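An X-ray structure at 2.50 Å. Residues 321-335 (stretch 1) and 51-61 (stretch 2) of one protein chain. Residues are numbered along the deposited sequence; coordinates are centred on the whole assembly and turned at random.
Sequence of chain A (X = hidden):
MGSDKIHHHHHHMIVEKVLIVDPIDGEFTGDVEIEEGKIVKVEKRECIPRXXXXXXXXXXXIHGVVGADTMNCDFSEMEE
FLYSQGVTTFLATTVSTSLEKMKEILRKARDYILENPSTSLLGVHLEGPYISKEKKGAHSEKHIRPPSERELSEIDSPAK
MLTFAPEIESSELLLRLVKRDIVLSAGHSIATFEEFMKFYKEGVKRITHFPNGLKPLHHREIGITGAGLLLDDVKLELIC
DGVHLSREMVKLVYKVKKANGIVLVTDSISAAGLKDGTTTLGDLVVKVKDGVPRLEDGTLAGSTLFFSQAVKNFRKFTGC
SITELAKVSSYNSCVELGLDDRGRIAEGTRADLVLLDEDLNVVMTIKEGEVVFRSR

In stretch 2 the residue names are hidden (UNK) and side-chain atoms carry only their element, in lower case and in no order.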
# COMPACT_ATOMS: atom_id res chain seq x y z
N SER A 321 15.55 -12.47 2.83
CA SER A 321 16.44 -13.63 2.91
C SER A 321 16.68 -14.21 1.52
O SER A 321 15.95 -13.88 0.58
CB SER A 321 15.80 -14.70 3.77
OG SER A 321 14.66 -15.23 3.12
N ILE A 322 17.69 -15.07 1.39
CA ILE A 322 17.99 -15.70 0.11
C ILE A 322 16.86 -16.63 -0.25
O ILE A 322 16.64 -16.91 -1.39
CB ILE A 322 19.30 -16.45 0.12
CG1 ILE A 322 20.42 -15.51 0.56
CG2 ILE A 322 19.62 -16.93 -1.29
CD1 ILE A 322 21.84 -16.00 0.21
N THR A 323 16.13 -17.11 0.75
CA THR A 323 14.97 -17.95 0.47
C THR A 323 13.87 -17.13 -0.22
O THR A 323 13.17 -17.63 -1.09
CB THR A 323 14.36 -18.55 1.74
OG1 THR A 323 15.21 -19.59 2.24
CG2 THR A 323 13.00 -19.09 1.45
N GLU A 324 13.69 -15.88 0.18
CA GLU A 324 12.68 -15.04 -0.42
C GLU A 324 13.07 -14.58 -1.82
O GLU A 324 12.19 -14.35 -2.67
CB GLU A 324 12.42 -13.81 0.44
CG GLU A 324 11.70 -14.08 1.75
CD GLU A 324 11.88 -12.90 2.68
OE1 GLU A 324 13.03 -12.68 3.08
OE2 GLU A 324 10.89 -12.19 2.99
N LEU A 325 14.38 -14.41 -2.03
CA LEU A 325 14.93 -13.99 -3.30
C LEU A 325 14.71 -15.09 -4.33
O LEU A 325 14.63 -14.80 -5.52
CB LEU A 325 16.42 -13.72 -3.21
CG LEU A 325 16.90 -12.31 -2.89
CD1 LEU A 325 18.44 -12.34 -2.88
CD2 LEU A 325 16.37 -11.33 -3.91
N ALA A 326 14.63 -16.33 -3.88
CA ALA A 326 14.39 -17.43 -4.79
C ALA A 326 12.96 -17.36 -5.33
O ALA A 326 12.68 -17.75 -6.47
CB ALA A 326 14.60 -18.76 -4.10
N LYS A 327 12.04 -16.85 -4.51
CA LYS A 327 10.66 -16.79 -4.95
C LYS A 327 10.50 -15.71 -6.00
O LYS A 327 9.89 -15.93 -7.04
CB LYS A 327 9.74 -16.53 -3.78
CG LYS A 327 9.78 -17.61 -2.74
CD LYS A 327 8.79 -17.27 -1.63
CE LYS A 327 8.60 -18.41 -0.68
NZ LYS A 327 7.43 -18.12 0.20
N VAL A 328 11.08 -14.54 -5.72
CA VAL A 328 10.99 -13.43 -6.63
C VAL A 328 11.85 -13.57 -7.88
O VAL A 328 11.53 -12.99 -8.91
CB VAL A 328 11.33 -12.09 -5.93
CG1 VAL A 328 10.44 -11.92 -4.71
CG2 VAL A 328 12.83 -12.00 -5.55
N SER A 329 12.92 -14.36 -7.80
CA SER A 329 13.77 -14.51 -8.96
C SER A 329 13.45 -15.73 -9.83
O SER A 329 13.91 -15.79 -10.96
CB SER A 329 15.25 -14.54 -8.58
OG SER A 329 15.54 -15.67 -7.79
N SER A 330 12.69 -16.69 -9.32
CA SER A 330 12.34 -17.83 -10.18
C SER A 330 11.05 -18.58 -9.82
O SER A 330 10.20 -18.77 -10.68
CB SER A 330 13.51 -18.85 -10.25
OG SER A 330 13.56 -19.69 -9.10
N TYR A 331 10.91 -18.99 -8.57
CA TYR A 331 9.74 -19.75 -8.18
C TYR A 331 8.38 -19.10 -8.51
O TYR A 331 7.49 -19.77 -9.04
CB TYR A 331 9.80 -20.09 -6.68
CG TYR A 331 8.66 -20.96 -6.22
CD1 TYR A 331 8.51 -22.26 -6.70
CD2 TYR A 331 7.70 -20.46 -5.34
CE1 TYR A 331 7.44 -23.06 -6.31
CE2 TYR A 331 6.63 -21.25 -4.94
CZ TYR A 331 6.50 -22.55 -5.43
OH TYR A 331 5.44 -23.31 -5.04
N ASN A 332 8.21 -17.82 -8.19
CA ASN A 332 6.95 -17.17 -8.49
C ASN A 332 6.58 -17.25 -9.99
O ASN A 332 5.45 -17.58 -10.33
CB ASN A 332 6.94 -15.72 -7.98
CG ASN A 332 6.98 -15.63 -6.43
OD1 ASN A 332 6.64 -16.60 -5.73
ND2 ASN A 332 7.38 -14.47 -5.91
N SER A 333 7.53 -17.01 -10.89
CA SER A 333 7.22 -17.07 -12.32
C SER A 333 6.89 -18.50 -12.70
O SER A 333 5.96 -18.75 -13.45
CB SER A 333 8.41 -16.65 -13.18
OG SER A 333 8.88 -15.37 -12.82
N CYS A 334 7.69 -19.42 -12.18
CA CYS A 334 7.47 -20.81 -12.49
C CYS A 334 6.04 -21.19 -12.15
O CYS A 334 5.40 -21.92 -12.90
CB CYS A 334 8.45 -21.70 -11.71
SG CYS A 334 10.12 -21.74 -12.39
N VAL A 335 5.53 -20.70 -11.02
CA VAL A 335 4.17 -21.03 -10.62
C VAL A 335 3.20 -20.41 -11.60
O VAL A 335 2.20 -21.02 -11.96
CB VAL A 335 3.84 -20.53 -9.17
CG1 VAL A 335 2.33 -20.60 -8.91
CG2 VAL A 335 4.58 -21.39 -8.14
N UNK A 51 29.49 -21.74 -1.45
CA UNK A 51 28.84 -20.65 -2.14
C UNK A 51 27.34 -20.85 -2.00
O UNK A 51 26.88 -21.64 -1.16
N UNK A 52 26.57 -20.14 -2.81
CA UNK A 52 25.12 -20.27 -2.74
C UNK A 52 24.63 -20.97 -3.99
O UNK A 52 25.17 -20.75 -5.07
c UNK A 52 24.41 -18.88 -2.64
c UNK A 52 25.01 -18.07 -1.51
c UNK A 52 22.92 -19.06 -2.44
N UNK A 53 23.64 -21.83 -3.84
CA UNK A 53 23.06 -22.55 -4.98
C UNK A 53 21.57 -22.22 -4.95
O UNK A 53 20.90 -22.44 -3.93
c UNK A 53 24.09 -24.65 -7.08
c UNK A 53 23.23 -24.05 -4.84
c UNK A 53 22.72 -26.33 -5.85
c UNK A 53 22.93 -24.83 -6.12
N UNK A 54 21.07 -21.69 -6.05
CA UNK A 54 19.65 -21.33 -6.14
C UNK A 54 19.05 -21.87 -7.44
O UNK A 54 19.78 -22.26 -8.36
c UNK A 54 20.21 -19.03 -5.07
c UNK A 54 17.94 -17.13 -4.83
se UNK A 54 19.87 -17.07 -5.26
c UNK A 54 19.48 -19.81 -6.15
N UNK A 55 17.70 -21.89 -7.52
CA UNK A 55 17.03 -22.37 -8.74
C UNK A 55 17.40 -21.40 -9.86
O UNK A 55 17.61 -20.22 -9.61
c UNK A 55 16.73 -21.61 -6.45
c UNK A 55 15.54 -22.26 -8.38
c UNK A 55 15.56 -22.46 -6.89
N UNK A 56 17.53 -21.89 -11.09
CA UNK A 56 17.88 -21.02 -12.20
C UNK A 56 16.89 -19.86 -12.30
O UNK A 56 15.69 -20.06 -12.25
N UNK A 57 17.41 -18.64 -12.42
CA UNK A 57 16.57 -17.45 -12.52
C UNK A 57 15.68 -17.55 -13.75
O UNK A 57 16.02 -18.24 -14.72
c UNK A 57 18.71 -16.22 -9.04
c UNK A 57 19.92 -15.55 -9.17
c UNK A 57 19.52 -15.29 -11.54
c UNK A 57 17.43 -16.20 -12.62
c UNK A 57 20.33 -15.08 -10.43
c UNK A 57 17.91 -16.43 -10.16
c UNK A 57 18.31 -15.97 -11.42
N UNK A 58 14.54 -16.85 -13.68
CA UNK A 58 13.55 -16.81 -14.72
C UNK A 58 13.20 -15.35 -15.04
O UNK A 58 12.76 -14.60 -14.15
c UNK A 58 11.22 -17.48 -15.38
c UNK A 58 12.27 -17.56 -14.28
c UNK A 58 12.62 -19.05 -13.92
N UNK A 59 13.38 -14.93 -16.30
CA UNK A 59 13.07 -13.56 -16.70
C UNK A 59 11.94 -13.62 -17.71
O UNK A 59 12.16 -13.91 -18.88
c UNK A 59 14.08 -11.33 -17.37
c UNK A 59 14.28 -12.84 -17.31
o UNK A 59 15.05 -10.57 -17.61
o UNK A 59 12.93 -10.90 -17.18
N UNK A 60 10.70 -13.32 -17.28
CA UNK A 60 9.55 -13.37 -18.17
C UNK A 60 9.33 -12.09 -18.94
O UNK A 60 8.38 -11.98 -19.70
c UNK A 60 8.41 -13.66 -17.21
c UNK A 60 10.29 -13.06 -15.88
c UNK A 60 8.79 -12.80 -16.00
N UNK A 61 10.23 -11.13 -18.74
CA UNK A 61 10.07 -9.83 -19.38
C UNK A 61 11.40 -9.19 -19.74
O UNK A 61 11.96 -8.45 -18.93
c UNK A 61 7.46 -5.91 -19.42
c UNK A 61 9.28 -8.90 -18.46
c UNK A 61 8.73 -7.69 -19.15
n UNK A 61 7.76 -6.90 -18.59
c UNK A 61 9.02 -7.15 -20.36
n UNK A 61 8.21 -6.04 -20.50
O HOH W 1 15.85 -18.70 -7.65
O HOH W 2 11.06 -13.95 -12.04

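Position 51 has no side-chain atoms and lies out of reach of stretch 1; it is Gly-51. Position 52 carries three carbons, one bearing the other two, and the fork sits directly on the backbone, as beta-branching requires. Its nearest carbon lies 4.1 Å from Ile-322 CG2. This is Val-52, and that atom is CG1.

Position 53 has four carbons forked at the second, the pattern of leucine, and makes no contact with the helix; it is Leu-53. Position 54 reads as two carbons, a selenium and a terminal carbon in an unbranched chain. The selenium settles it as selenomethionine, Met-54. Its CE lies 3.5 Å from Ala-326 N, 3.8 Å from Ala-326 CB and 3.9 Å from Ile-322 CG2, so the methyl end rests against the first turns of the helix.

At position 55 three carbons close a ring onto the backbone N: Pro-55. Its CB is 3.3 Å from Ser-330 OG, and its CD is 4.3 Å from Ala-326 CB. Position 56 again lacks a side chain, hence Gly-56; its carbonyl O still comes within 3.2 Å of Ser-330 CB.

Position 57 shows one carbon followed by a six-carbon ring with no further atom, which excludes tyrosine: Phe-57. Ser-329 OG approaches the ring obliquely, 3.4 Å from CD2. Position 58 repeats the three-carbon beta-branched pattern, with its CB pointing toward the helix; it is Val-58. CG1 lies 3.7 Å from Ser-333 CB, while CG2 lies 3.8 Å from Ser-330 CB and 4.0 Å from Cys-334 SG.

Position 59 has two carbons, the second bearing two oxygens: Asp-59. Its CB points away from the helix, and OD1 accepts from the backbone N of position 61 at 3.1 Å. Position 60 is another three-carbon ring closed on N, Pro-60, with CD 4.1 Å from Ser-333 OG. Position 61 has one carbon leading to a five-membered ring of three carbons and two nitrogens, His-61, out of reach of stretch 1.

The contact buries 524 Å² and tightens along the chain: the helix axis passes 8.5 Å from strand 52-55 but 5.9 Å from strand 57-59. Side chains, chiefly Met-54, span the wider part. In the narrower part backbones meet, with Val-58 N donating to Ser-329 O (3.0 Å, 163°). That carbonyl lies within the wider pi-type turn at 327-331. Water 1 adds a polar bridge, donating to Pro-55 O and Ser-329 OG, each 3.0 Å from its O, and hydrogen-bonding Ser-330 OG.

Stretch 2 51-61: GVLMPGFVDPH
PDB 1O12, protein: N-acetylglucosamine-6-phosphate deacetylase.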